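Local coordinates for protein ubiquitin conjugating enzyme (Plasmodium yoelii, PDB 2PWQ) that probably accepts activated ubiquitin as a thioester and passes it on to target proteins, at residues E38-Q41 and E42-H46; I76-P79 and N80-Y84; D110-K113 and N114-P118; E152-A155 and L156-T160; V163-K166 and T167-G171. All coordinates share one frame; numbering follows the deposited sequence.

In the fold
All five contacts are local, made between residues a turn apart. Contacts 1 and 3 lie at the surface, as does contact 4, although its F157 is buried; contacts 2 and 5 are partly buried. Contacts 1 and 2 both reach the same antiparallel sheet, one leading into an outermost strand, the other leaving strand 71-77, and both rest on backbone turns. Contacts 2 and 3 touch, with the W116 indole packed on Y82 and bonded to P83 O. Contacts 4 and 5 share helix 154-168, the first at its asparagine-capped start, the second at its C-terminal end, with a threonine hydroxyl bond and a tryptophan-phenylalanine pair. Contact 3, beside the predicted active-site cysteine, relies mostly on helical backbone bonds.

Contact 1: E38-Q41 and E42-H46; sequences ENVQ and EIDAH
The carbonyl of N39 is the polar centre of this turn, receiving two backbone N-H groups from the residues that follow. I43 N lies 3.2 Å from N39 O on a nearly straight bond, in the carbonyl plane, whereas E42 N, 3.1 Å from N39 O, comes from above that plane. R123 of helix 122-134 also donates to this oxygen, and its charge may strengthen the polarity there. A CA-H...O contact, V40 CA to I43 O at 3.2 Å, runs the other way.

Side-chain packing is lighter. N39 extends with CG opposite its backbone N (chi1 -167°), which carries ND2 to within 3.2 Å of E42 CG; amide and carboxylate planes are turned 62° apart. The E42 chain bends at chi2, and its OE1 is bonded to Q130. V40 and D44 lie side by side, pointing the same way, with V40 CB 3.7 Å from D44 OD2. Valine offers only hydrocarbon here, so this is van der Waals contact. I43 points away from the loop and packs on L126 and L127 of helix 122-134, where a branched apolar chain suits a buried site.

The arrangement is a tight connection from helix 23-37 into strand 43-47, an outermost strand of the antiparallel sheet in the ubiquitin-conjugating fold.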
loop_
_atom_site.group_PDB
_atom_site.type_symbol
_atom_site.label_atom_id
_atom_site.label_comp_id
_atom_site.label_asym_id
_atom_site.label_seq_id
_atom_site.Cartn_x
_atom_site.Cartn_y
_atom_site.Cartn_z
ATOM N N GLU A 38 16.156 5.061 2.915
ATOM C CA GLU A 38 15.798 3.741 3.436
ATOM C C GLU A 38 15.892 2.579 2.418
ATOM O O GLU A 38 16.501 2.725 1.348
ATOM C CB GLU A 38 14.403 3.810 4.041
ATOM C CG GLU A 38 14.392 3.730 5.532
ATOM C CD GLU A 38 14.413 2.280 6.047
ATOM O OE1 GLU A 38 14.898 1.362 5.323
ATOM O OE2 GLU A 38 13.941 2.066 7.192
ATOM N N ASN A 39 15.301 1.429 2.754
ATOM C CA ASN A 39 15.326 0.251 1.882
ATOM C C ASN A 39 14.260 0.321 0.783
ATOM O O ASN A 39 13.114 -0.089 0.983
ATOM C CB ASN A 39 15.157 -1.028 2.696
ATOM C CG ASN A 39 15.480 -2.282 1.890
ATOM O OD1 ASN A 39 15.857 -2.215 0.707
ATOM N ND2 ASN A 39 15.334 -3.441 2.532
ATOM N N VAL A 40 14.659 0.857 -0.371
ATOM C CA VAL A 40 13.726 1.126 -1.464
ATOM C C VAL A 40 13.374 -0.155 -2.238
ATOM O O VAL A 40 12.508 -0.153 -3.124
ATOM C CB VAL A 40 14.237 2.265 -2.408
ATOM C CG1 VAL A 40 14.671 3.466 -1.600
ATOM C CG2 VAL A 40 15.383 1.777 -3.326
ATOM N N GLN A 41 14.051 -1.247 -1.889
ATOM C CA GLN A 41 13.728 -2.539 -2.452
ATOM C C GLN A 41 12.450 -3.066 -1.806
ATOM O O GLN A 41 11.676 -3.809 -2.423
ATOM C CB GLN A 41 14.909 -3.503 -2.334
ATOM C CG GLN A 41 16.216 -2.976 -2.979
ATOM C CD GLN A 41 16.102 -2.726 -4.502
ATOM O OE1 GLN A 41 15.520 -3.529 -5.239
ATOM N NE2 GLN A 41 16.652 -1.601 -4.962
ATOM N N GLU A 42 12.185 -2.605 -0.593
ATOM C CA GLU A 42 10.995 -2.997 0.125
ATOM C C GLU A 42 9.844 -2.030 -0.064
ATOM O O GLU A 42 8.715 -2.428 -0.371
ATOM C CB GLU A 42 11.324 -3.148 1.609
ATOM C CG GLU A 42 12.306 -4.264 1.883
ATOM C CD GLU A 42 11.694 -5.653 1.823
ATOM O OE1 GLU A 42 10.476 -5.816 2.044
ATOM O OE2 GLU A 42 12.438 -6.606 1.551
ATOM N N ILE A 43 10.130 -0.763 0.189
ATOM C CA ILE A 43 9.141 0.288 0.171
ATOM C C ILE A 43 9.801 1.480 -0.510
ATOM O O ILE A 43 10.893 1.949 -0.121
ATOM C CB ILE A 43 8.629 0.710 1.589
ATOM C CG1 ILE A 43 8.195 -0.493 2.470
ATOM C CG2 ILE A 43 7.585 1.837 1.514
ATOM C CD1 ILE A 43 6.807 -1.093 2.201
ATOM N N ASP A 44 9.131 1.951 -1.550
ATOM C CA ASP A 44 9.556 3.138 -2.273
ATOM C C ASP A 44 8.334 4.034 -2.508
ATOM O O ASP A 44 7.183 3.597 -2.342
ATOM C CB ASP A 44 10.215 2.712 -3.579
ATOM C CG ASP A 44 11.209 3.742 -4.124
ATOM O OD1 ASP A 44 11.253 4.881 -3.619
ATOM O OD2 ASP A 44 11.960 3.398 -5.079
ATOM N N ALA A 45 8.598 5.304 -2.825
ATOM C CA ALA A 45 7.598 6.281 -3.285
ATOM C C ALA A 45 8.291 7.469 -3.936
ATOM O O ALA A 45 9.386 7.880 -3.508
ATOM C CB ALA A 45 6.685 6.760 -2.156
ATOM N N HIS A 46 7.676 8.007 -4.978
ATOM C CA HIS A 46 8.151 9.259 -5.595
ATOM C C HIS A 46 6.919 10.032 -6.071
ATOM O O HIS A 46 5.819 9.499 -6.051
ATOM C CB HIS A 46 9.152 8.991 -6.738
ATOM C CG HIS A 46 8.572 8.200 -7.868
ATOM N ND1 HIS A 46 7.673 8.735 -8.767
ATOM C CD2 HIS A 46 8.732 6.905 -8.226
ATOM C CE1 HIS A 46 7.317 7.810 -9.638
ATOM N NE2 HIS A 46 7.941 6.687 -9.327
#

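Contact 2: I76-P79 and N80-Y84; sequences ITIP and NDYPY
Y82 packs back against I78 and P79, closing a type I beta turn that runs from P79 to Y82. Its backbone N donates to P79 O at 3.1 Å, from above the carbonyl plane. Following the side chain outward, CB sits 3.3 Å from P79 O and also touches I78 CG2. CG meets that same methyl at 3.5 Å, and CD1 lies 3.7 Å from I78 CG2. A chi1 of -168° sets the ring against this methyl, which meets it obliquely. P79 CD is a looser neighbour, 4.2 Å from Y82 CD1, while P83 CB sits above one ring face, toward its rim. At the tip, OH is bonded to E31, so a tyrosine can bury its ring and still satisfy its hydroxyl.

P79 suits the start of the turn by offering its carbonyl as acceptor and its ring as packing surface for D81 and Y82. D81 OD1 lies 3.3 Å from P79 CB, the two side chains crossing at about a right angle.

The turn lies between strands 71-77 and 88-91; I78 and Y82 pack on L28 of helix 23-37 and I122 of helix 122-134, and I78 reaches W55 of strand 54-60.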
loop_
_atom_site.group_PDB
_atom_site.type_symbol
_atom_site.label_atom_id
_atom_site.label_comp_id
_atom_site.label_asym_id
_atom_site.label_seq_id
_atom_site.Cartn_x
_atom_site.Cartn_y
_atom_site.Cartn_z
ATOM N N ILE A 76 -1.056 7.345 -3.915
ATOM C CA ILE A 76 -1.044 8.014 -2.603
ATOM C C ILE A 76 -1.492 9.487 -2.741
ATOM O O ILE A 76 -0.761 10.320 -3.274
ATOM C CB ILE A 76 0.361 7.937 -1.980
ATOM C CG1 ILE A 76 0.847 6.477 -1.951
ATOM C CG2 ILE A 76 0.388 8.611 -0.558
ATOM C CD1 ILE A 76 2.330 6.322 -1.707
ATOM N N THR A 77 -2.697 9.826 -2.303
ATOM C CA THR A 77 -3.070 11.229 -2.361
ATOM C C THR A 77 -2.962 11.868 -0.980
ATOM O O THR A 77 -3.634 11.437 -0.006
ATOM C CB THR A 77 -4.438 11.502 -3.047
ATOM O OG1 THR A 77 -5.473 11.476 -2.085
ATOM C CG2 THR A 77 -4.766 10.486 -4.114
ATOM N N ILE A 78 -2.084 12.866 -0.877
ATOM C CA ILE A 78 -1.713 13.464 0.418
ATOM C C ILE A 78 -2.522 14.724 0.605
ATOM O O ILE A 78 -2.545 15.562 -0.306
ATOM C CB ILE A 78 -0.220 13.783 0.446
ATOM C CG1 ILE A 78 0.566 12.511 0.188
ATOM C CG2 ILE A 78 0.190 14.463 1.769
ATOM C CD1 ILE A 78 1.917 12.728 -0.328
ATOM N N PRO A 79 -3.208 14.876 1.765
ATOM C CA PRO A 79 -4.067 16.057 1.939
ATOM C C PRO A 79 -3.265 17.338 2.125
ATOM O O PRO A 79 -2.091 17.266 2.509
ATOM C CB PRO A 79 -4.866 15.724 3.217
ATOM C CG PRO A 79 -3.995 14.829 3.972
ATOM C CD PRO A 79 -3.254 13.997 2.956
ATOM N N ASN A 80 -3.900 18.488 1.864
ATOM C CA ASN A 80 -3.220 19.793 1.924
ATOM C C ASN A 80 -2.800 20.268 3.310
ATOM O O ASN A 80 -1.935 21.144 3.434
ATOM C CB ASN A 80 -3.946 20.898 1.123
ATOM C CG ASN A 80 -5.427 21.090 1.518
ATOM O OD1 ASN A 80 -5.914 20.564 2.530
ATOM N ND2 ASN A 80 -6.149 21.857 0.693
ATOM N N ASP A 81 -3.371 19.647 4.340
ATOM C CA ASP A 81 -2.973 19.875 5.735
ATOM C C ASP A 81 -2.031 18.830 6.341
ATOM O O ASP A 81 -1.698 18.897 7.537
ATOM C CB ASP A 81 -4.206 20.043 6.633
ATOM C CG ASP A 81 -5.329 19.066 6.302
ATOM O OD1 ASP A 81 -5.132 18.105 5.528
ATOM O OD2 ASP A 81 -6.441 19.271 6.844
ATOM N N TYR A 82 -1.593 17.871 5.539
ATOM C CA TYR A 82 -0.603 16.921 6.019
ATOM C C TYR A 82 0.518 17.650 6.796
ATOM O O TYR A 82 0.971 18.703 6.348
ATOM C CB TYR A 82 -0.032 16.169 4.830
ATOM C CG TYR A 82 0.781 14.966 5.189
ATOM C CD1 TYR A 82 0.172 13.735 5.443
ATOM C CD2 TYR A 82 2.172 15.053 5.270
ATOM C CE1 TYR A 82 0.949 12.615 5.761
ATOM C CE2 TYR A 82 2.940 13.964 5.595
ATOM C CZ TYR A 82 2.332 12.750 5.850
ATOM O OH TYR A 82 3.129 11.690 6.140
ATOM N N PRO A 83 1.005 17.087 7.936
ATOM C CA PRO A 83 0.775 15.763 8.511
ATOM C C PRO A 83 -0.367 15.669 9.521
ATOM O O PRO A 83 -0.364 14.745 10.325
ATOM C CB PRO A 83 2.116 15.448 9.205
ATOM C CG PRO A 83 2.820 16.780 9.363
ATOM C CD PRO A 83 1.938 17.853 8.780
ATOM N N TYR A 84 -1.329 16.586 9.452
ATOM C CA TYR A 84 -2.418 16.677 10.433
ATOM C C TYR A 84 -3.604 15.828 10.010
ATOM O O TYR A 84 -4.543 15.648 10.783
ATOM C CB TYR A 84 -2.859 18.143 10.662
ATOM C CG TYR A 84 -1.788 19.087 11.214
ATOM C CD1 TYR A 84 -2.137 20.293 11.843
ATOM C CD2 TYR A 84 -0.422 18.770 11.117
ATOM C CE1 TYR A 84 -1.141 21.162 12.351
ATOM C CE2 TYR A 84 0.567 19.612 11.603
ATOM C CZ TYR A 84 0.216 20.800 12.216
ATOM O OH TYR A 84 1.245 21.602 12.677
#

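Contact 3: D110-K113 and N114-P118; sequences DVLK and NEWSP
The indole of W116 and the side chain of L112 meet at the end of a short helix, L112 CD1 standing 4.2 Å from W116 CE3. L112 O approaches the indole obliquely and lies 3.1 Å from W116 CB. The ring also touches P86 and P87 in a loop, and its NE1 is bonded to P83 O. Tryptophan suits this place, combining a broad apolar surface with one N-H for that carbonyl. The other flat group, the N114 amide, folds back on its own helix, with CG 3.2 Å from D110 O, close to the D110 and V111 carbonyls without a hydrogen bond from ND2 to either.

Helix 110-115 follows C108, the predicted thioester cysteine of this ubiquitin-conjugating fold, and the nearest side-chain atoms of D110 and C108 are about 3 Å apart. Successive i to i+4 bonds hold the helix: N114 N donates to D110 O at 3.0 Å, nearly straight, and E115 N to V111 O at 2.8 Å. W116 is the first residue to leave helical geometry, and its N makes a weak, 3.3 Å bond to K113 O. E115 CB lies against the backbone, 3.3 Å from V111 O.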
loop_
_atom_site.group_PDB
_atom_site.type_symbol
_atom_site.label_atom_id
_atom_site.label_comp_id
_atom_site.label_asym_id
_atom_site.label_seq_id
_atom_site.Cartn_x
_atom_site.Cartn_y
_atom_site.Cartn_z
ATOM N N ASP A 110 -9.380 2.683 8.082
ATOM C CA ASP A 110 -10.018 3.170 9.316
ATOM C C ASP A 110 -8.984 3.247 10.440
ATOM O O ASP A 110 -8.922 4.231 11.181
ATOM C CB ASP A 110 -11.170 2.246 9.765
ATOM C CG ASP A 110 -12.443 2.374 8.907
ATOM O OD1 ASP A 110 -12.643 3.387 8.202
ATOM O OD2 ASP A 110 -13.265 1.431 8.957
ATOM N N VAL A 111 -8.161 2.211 10.545
ATOM C CA VAL A 111 -7.154 2.165 11.581
ATOM C C VAL A 111 -6.216 3.368 11.508
ATOM O O VAL A 111 -6.180 4.141 12.466
ATOM C CB VAL A 111 -6.410 0.805 11.645
ATOM C CG1 VAL A 111 -5.201 0.900 12.560
ATOM C CG2 VAL A 111 -7.365 -0.283 12.142
ATOM N N LEU A 112 -5.481 3.563 10.406
ATOM C CA LEU A 112 -4.629 4.763 10.359
ATOM C C LEU A 112 -5.386 6.086 10.380
ATOM O O LEU A 112 -4.890 7.059 10.933
ATOM C CB LEU A 112 -3.525 4.753 9.302
ATOM C CG LEU A 112 -3.731 4.374 7.855
ATOM C CD1 LEU A 112 -3.112 5.457 6.974
ATOM C CD2 LEU A 112 -3.066 3.019 7.616
ATOM N N LYS A 113 -6.589 6.117 9.813
ATOM C CA LYS A 113 -7.476 7.275 9.951
ATOM C C LYS A 113 -7.530 7.716 11.417
ATOM O O LYS A 113 -7.075 8.808 11.748
ATOM C CB LYS A 113 -8.878 6.948 9.436
ATOM C CG LYS A 113 -9.794 8.133 9.196
ATOM C CD LYS A 113 -11.118 7.640 8.628
ATOM C CE LYS A 113 -11.783 8.691 7.764
ATOM N NZ LYS A 113 -12.725 8.059 6.801
ATOM N N ASN A 114 -8.042 6.876 12.309
ATOM C CA ASN A 114 -8.153 7.320 13.705
ATOM C C ASN A 114 -6.876 7.197 14.543
ATOM O O ASN A 114 -6.797 7.754 15.637
ATOM C CB ASN A 114 -9.389 6.744 14.422
ATOM C CG ASN A 114 -9.643 5.277 14.097
ATOM O OD1 ASN A 114 -10.773 4.892 13.776
ATOM N ND2 ASN A 114 -8.603 4.451 14.198
ATOM N N GLU A 115 -5.873 6.494 14.032
ATOM C CA GLU A 115 -4.565 6.519 14.672
ATOM C C GLU A 115 -3.675 7.683 14.206
ATOM O O GLU A 115 -2.634 7.940 14.820
ATOM C CB GLU A 115 -3.826 5.172 14.510
ATOM C CG GLU A 115 -4.368 4.024 15.372
ATOM C CD GLU A 115 -4.715 4.455 16.820
ATOM O OE1 GLU A 115 -5.934 4.528 17.138
ATOM O OE2 GLU A 115 -3.777 4.738 17.621
ATOM N N TRP A 116 -4.069 8.388 13.139
ATOM C CA TRP A 116 -3.143 9.326 12.488
ATOM C C TRP A 116 -2.677 10.476 13.374
ATOM O O TRP A 116 -3.470 11.083 14.085
ATOM C CB TRP A 116 -3.649 9.868 11.130
ATOM C CG TRP A 116 -2.504 10.503 10.414
ATOM C CD1 TRP A 116 -2.161 11.814 10.444
ATOM C CD2 TRP A 116 -1.485 9.832 9.646
ATOM N NE1 TRP A 116 -1.005 12.018 9.727
ATOM C CE2 TRP A 116 -0.567 10.821 9.226
ATOM C CE3 TRP A 116 -1.274 8.505 9.263
ATOM C CZ2 TRP A 116 0.551 10.529 8.449
ATOM C CZ3 TRP A 116 -0.158 8.208 8.480
ATOM C CH2 TRP A 116 0.742 9.225 8.080
ATOM N N SER A 117 -1.372 10.727 13.337
ATOM C CA SER A 117 -0.783 11.914 13.926
ATOM C C SER A 117 0.486 12.254 13.146
ATOM O O SER A 117 1.103 11.367 12.524
ATOM C CB SER A 117 -0.427 11.676 15.403
ATOM O OG SER A 117 0.886 11.125 15.553
ATOM N N PRO A 118 0.891 13.539 13.184
ATOM C CA PRO A 118 2.174 14.047 12.696
ATOM C C PRO A 118 3.371 13.147 12.961
ATOM O O PRO A 118 4.396 13.302 12.307
ATOM C CB PRO A 118 2.313 15.361 13.453
ATOM C CG PRO A 118 0.902 15.877 13.491
ATOM C CD PRO A 118 0.037 14.638 13.692
#

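Contact 4: E152-A155 and L156-T160; sequences ENHA and LFVKT
This is a helix N-cap with the first turn that follows it, at the start of helix 154-168, the last helix of the modelled chain of this ubiquitin-conjugating enzyme. N153 ends the run of helical geometry from helix 144-152 and at once caps the next helix, so a single residue forms the corner between the two. Asparagine suits the N-cap because its short amide places a side-chain acceptor close to the first turn. L156 N is shared between two weak bonds, to N153 OD1 at 3.3 Å and to N153 O at 3.4 Å. The extended placement of CG, anti to the backbone N (chi1 -172°), brings the amide alongside L156, and N153 CG packs 3.4 Å from L156 CB.

Regular helical bonding then sets in. F157 N donates to N153 O at 3.2 Å, and V158 N to H154 O at 3.0 Å, while the bond from K159 N to A155 O is weak. T160 adds a side-chain bond, its OG1 donating to L156 O, which already takes T160 N.

F157 is buried, as suits a phenyl ring that Y150 meets edge-to-face and that also meets the W96 ring at about 30°. The H154 ring is nearly parallel to that of F157, with planes at 27°, but it is slid so far along that the two barely overlap; Y150 meets this imidazole edge-to-face as well. The imidazole instead makes its closer approach to V158, in an oblique contact that brings H154 CE1 to 3.4 Å from V158 CG2.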
loop_
_atom_site.group_PDB
_atom_site.type_symbol
_atom_site.label_atom_id
_atom_site.label_comp_id
_atom_site.label_asym_id
_atom_site.label_seq_id
_atom_site.Cartn_x
_atom_site.Cartn_y
_atom_site.Cartn_z
ATOM N N GLU A 152 -13.288 -20.385 2.967
ATOM C CA GLU A 152 -13.845 -21.675 2.457
ATOM C C GLU A 152 -12.883 -22.644 1.759
ATOM O O GLU A 152 -13.051 -23.856 1.879
ATOM C CB GLU A 152 -15.107 -21.465 1.617
ATOM C CG GLU A 152 -16.412 -21.706 2.377
ATOM C CD GLU A 152 -17.109 -20.424 2.845
ATOM O OE1 GLU A 152 -18.173 -20.093 2.264
ATOM O OE2 GLU A 152 -16.603 -19.753 3.788
ATOM N N ASN A 153 -11.897 -22.123 1.030
ATOM C CA ASN A 153 -10.945 -22.953 0.279
ATOM C C ASN A 153 -9.682 -22.146 0.196
ATOM O O ASN A 153 -9.462 -21.390 -0.753
ATOM C CB ASN A 153 -11.440 -23.301 -1.147
ATOM C CG ASN A 153 -10.535 -24.335 -1.873
ATOM O OD1 ASN A 153 -9.412 -24.624 -1.454
ATOM N ND2 ASN A 153 -11.039 -24.883 -2.975
ATOM N N HIS A 154 -8.866 -22.303 1.221
ATOM C CA HIS A 154 -7.720 -21.464 1.418
ATOM C C HIS A 154 -6.600 -21.893 0.500
ATOM O O HIS A 154 -5.859 -21.046 0.011
ATOM C CB HIS A 154 -7.261 -21.505 2.877
ATOM C CG HIS A 154 -6.004 -20.733 3.125
ATOM N ND1 HIS A 154 -4.748 -21.305 3.026
ATOM C CD2 HIS A 154 -5.806 -19.429 3.435
ATOM C CE1 HIS A 154 -3.828 -20.385 3.273
ATOM N NE2 HIS A 154 -4.441 -19.233 3.503
ATOM N N ALA A 155 -6.484 -23.184 0.228
ATOM C CA ALA A 155 -5.392 -23.638 -0.627
ATOM C C ALA A 155 -5.599 -23.102 -2.043
ATOM O O ALA A 155 -4.644 -23.030 -2.826
ATOM C CB ALA A 155 -5.343 -25.132 -0.668
ATOM N N LEU A 156 -6.856 -22.774 -2.357
ATOM C CA LEU A 156 -7.190 -22.210 -3.682
ATOM C C LEU A 156 -6.839 -20.740 -3.629
ATOM O O LEU A 156 -6.244 -20.212 -4.569
ATOM C CB LEU A 156 -8.677 -22.358 -3.995
ATOM C CG LEU A 156 -9.228 -21.746 -5.302
ATOM C CD1 LEU A 156 -8.357 -22.128 -6.500
ATOM C CD2 LEU A 156 -10.678 -22.120 -5.508
ATOM N N PHE A 157 -7.219 -20.080 -2.538
ATOM C CA PHE A 157 -6.839 -18.686 -2.333
ATOM C C PHE A 157 -5.367 -18.468 -2.640
ATOM O O PHE A 157 -4.995 -17.538 -3.370
ATOM C CB PHE A 157 -7.126 -18.198 -0.913
ATOM C CG PHE A 157 -6.429 -16.913 -0.593
ATOM C CD1 PHE A 157 -7.022 -15.694 -0.926
ATOM C CD2 PHE A 157 -5.134 -16.921 -0.025
ATOM C CE1 PHE A 157 -6.368 -14.500 -0.674
ATOM C CE2 PHE A 157 -4.458 -15.737 0.228
ATOM C CZ PHE A 157 -5.074 -14.524 -0.078
ATOM N N VAL A 158 -4.529 -19.322 -2.078
ATOM C CA VAL A 158 -3.097 -19.136 -2.187
ATOM C C VAL A 158 -2.758 -19.218 -3.665
ATOM O O VAL A 158 -1.988 -18.413 -4.184
ATOM C CB VAL A 158 -2.300 -20.178 -1.341
ATOM C CG1 VAL A 158 -0.827 -20.105 -1.638
ATOM C CG2 VAL A 158 -2.572 -19.968 0.146
ATOM N N LYS A 159 -3.354 -20.195 -4.335
ATOM C CA LYS A 159 -3.096 -20.387 -5.770
ATOM C C LYS A 159 -3.608 -19.245 -6.624
ATOM O O LYS A 159 -2.912 -18.824 -7.543
ATOM C CB LYS A 159 -3.628 -21.733 -6.274
ATOM C CG LYS A 159 -2.646 -22.863 -6.018
ATOM C CD LYS A 159 -1.453 -22.719 -6.920
ATOM C CE LYS A 159 -0.531 -23.882 -6.747
ATOM N NZ LYS A 159 0.616 -23.763 -7.682
ATOM N N THR A 160 -4.798 -18.734 -6.320
ATOM C CA THR A 160 -5.357 -17.602 -7.067
ATOM C C THR A 160 -4.488 -16.327 -6.870
ATOM O O THR A 160 -4.104 -15.643 -7.830
ATOM C CB THR A 160 -6.803 -17.352 -6.629
ATOM O OG1 THR A 160 -7.582 -18.511 -6.928
ATOM C CG2 THR A 160 -7.418 -16.161 -7.354
#

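Contact 5: V163-K166 and T167-G171; sequences VWTK and TFATG
Backbone bonds carry the helix to its end: F168 N donates to W164 O at 2.7 Å, and A169 N to T165 O at 3.1 Å from above the carbonyl plane, A169 being the first residue to leave helical geometry. The T167 hydroxyl turns back onto the preceding turn, where OG1 donates to V163 O at 2.7 Å, also from above the carbonyl plane. A chi1 of -53° puts OG1 beside the backbone N, so both reach V163 O, and threonine suits the site because its hydroxyl supplements the weak bond from T167 N.

W164 and F168, one turn apart, point the same way and form a T-shaped pair, the edge of F168 toward the face of W164, with planes at 78°. F168 CE1 stands 3.9 Å from W164 CD2, offset toward the rim of the indole. T167 CG2 lies over the centre of one F168 face. This end of helix 154-168, the last helix of the modelled chain, is set against strand 71-77: T165 and A169 pack on F72, and a backbone bond joins A169 to H71. Small A169 suits its buried place against F72 and T93. T165 OG1 bonds chiefly to A161 O, with P66 O a second partner.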
loop_
_atom_site.group_PDB
_atom_site.type_symbol
_atom_site.label_atom_id
_atom_site.label_comp_id
_atom_site.label_asym_id
_atom_site.label_seq_id
_atom_site.Cartn_x
_atom_site.Cartn_y
_atom_site.Cartn_z
ATOM N N VAL A 163 -1.300 -16.732 -8.900
ATOM C CA VAL A 163 -1.525 -16.481 -10.326
ATOM C C VAL A 163 -1.542 -14.970 -10.552
ATOM O O VAL A 163 -0.792 -14.463 -11.367
ATOM C CB VAL A 163 -2.868 -17.166 -10.870
ATOM C CG1 VAL A 163 -3.240 -16.687 -12.314
ATOM C CG2 VAL A 163 -2.757 -18.681 -10.872
ATOM N N TRP A 164 -2.409 -14.269 -9.835
ATOM C CA TRP A 164 -2.540 -12.834 -9.971
ATOM C C TRP A 164 -1.259 -12.034 -9.741
ATOM O O TRP A 164 -1.020 -11.041 -10.458
ATOM C CB TRP A 164 -3.678 -12.320 -9.104
ATOM C CG TRP A 164 -5.053 -12.661 -9.625
ATOM C CD1 TRP A 164 -5.459 -13.846 -10.173
ATOM C CD2 TRP A 164 -6.225 -11.824 -9.583
ATOM N NE1 TRP A 164 -6.787 -13.780 -10.516
ATOM C CE2 TRP A 164 -7.283 -12.559 -10.140
ATOM C CE3 TRP A 164 -6.470 -10.519 -9.153
ATOM C CZ2 TRP A 164 -8.557 -12.048 -10.231
ATOM C CZ3 TRP A 164 -7.732 -10.024 -9.226
ATOM C CH2 TRP A 164 -8.763 -10.769 -9.775
ATOM N N THR A 165 -0.417 -12.479 -8.796
ATOM C CA THR A 165 0.887 -11.864 -8.583
ATOM C C THR A 165 1.801 -12.012 -9.802
ATOM O O THR A 165 2.478 -11.053 -10.233
ATOM C CB THR A 165 1.637 -12.498 -7.358
ATOM O OG1 THR A 165 0.868 -12.290 -6.188
ATOM C CG2 THR A 165 2.971 -11.876 -7.190
ATOM N N LYS A 166 1.826 -13.222 -10.351
ATOM C CA LYS A 166 2.760 -13.530 -11.425
ATOM C C LYS A 166 2.194 -13.002 -12.755
ATOM O O LYS A 166 2.932 -12.861 -13.709
ATOM C CB LYS A 166 3.110 -15.029 -11.483
ATOM C CG LYS A 166 3.871 -15.532 -10.273
ATOM C CD LYS A 166 4.551 -16.862 -10.509
ATOM C CE LYS A 166 5.268 -17.333 -9.237
ATOM N NZ LYS A 166 6.268 -16.325 -8.665
ATOM N N THR A 167 0.911 -12.649 -12.764
ATOM C CA THR A 167 0.241 -12.070 -13.944
ATOM C C THR A 167 0.238 -10.547 -13.948
ATOM O O THR A 167 0.643 -9.930 -14.944
ATOM C CB THR A 167 -1.212 -12.582 -14.037
ATOM O OG1 THR A 167 -1.180 -14.006 -13.985
ATOM C CG2 THR A 167 -1.898 -12.130 -15.345
ATOM N N PHE A 168 -0.226 -9.956 -12.838
ATOM C CA PHE A 168 -0.478 -8.509 -12.721
ATOM C C PHE A 168 0.613 -7.675 -12.034
ATOM O O PHE A 168 0.671 -6.464 -12.230
ATOM C CB PHE A 168 -1.849 -8.249 -12.060
ATOM C CG PHE A 168 -2.981 -8.889 -12.791
ATOM C CD1 PHE A 168 -3.734 -9.897 -12.209
ATOM C CD2 PHE A 168 -3.250 -8.521 -14.110
ATOM C CE1 PHE A 168 -4.792 -10.518 -12.917
ATOM C CE2 PHE A 168 -4.294 -9.129 -14.813
ATOM C CZ PHE A 168 -5.046 -10.131 -14.223
ATOM N N ALA A 169 1.490 -8.338 -11.292
ATOM C CA ALA A 169 2.464 -7.658 -10.388
ATOM C C ALA A 169 3.904 -8.013 -10.761
ATOM O O ALA A 169 4.806 -8.094 -9.923
ATOM C CB ALA A 169 2.178 -8.001 -8.926
ATOM N N THR A 170 4.098 -8.220 -12.047
ATOM C CA THR A 170 5.373 -8.570 -12.641
ATOM C C THR A 170 6.383 -7.400 -12.590
ATOM O O THR A 170 6.001 -6.241 -12.338
ATOM C CB THR A 170 5.107 -9.061 -14.097
ATOM O OG1 THR A 170 6.235 -8.787 -14.931
ATOM C CG2 THR A 170 3.858 -8.367 -14.676
ATOM N N GLY A 171 7.662 -7.718 -12.821
ATOM C CA GLY A 171 8.786 -6.758 -12.767
ATOM C C GLY A 171 8.593 -5.337 -13.315
ATOM O O GLY A 171 7.664 -5.081 -14.105
#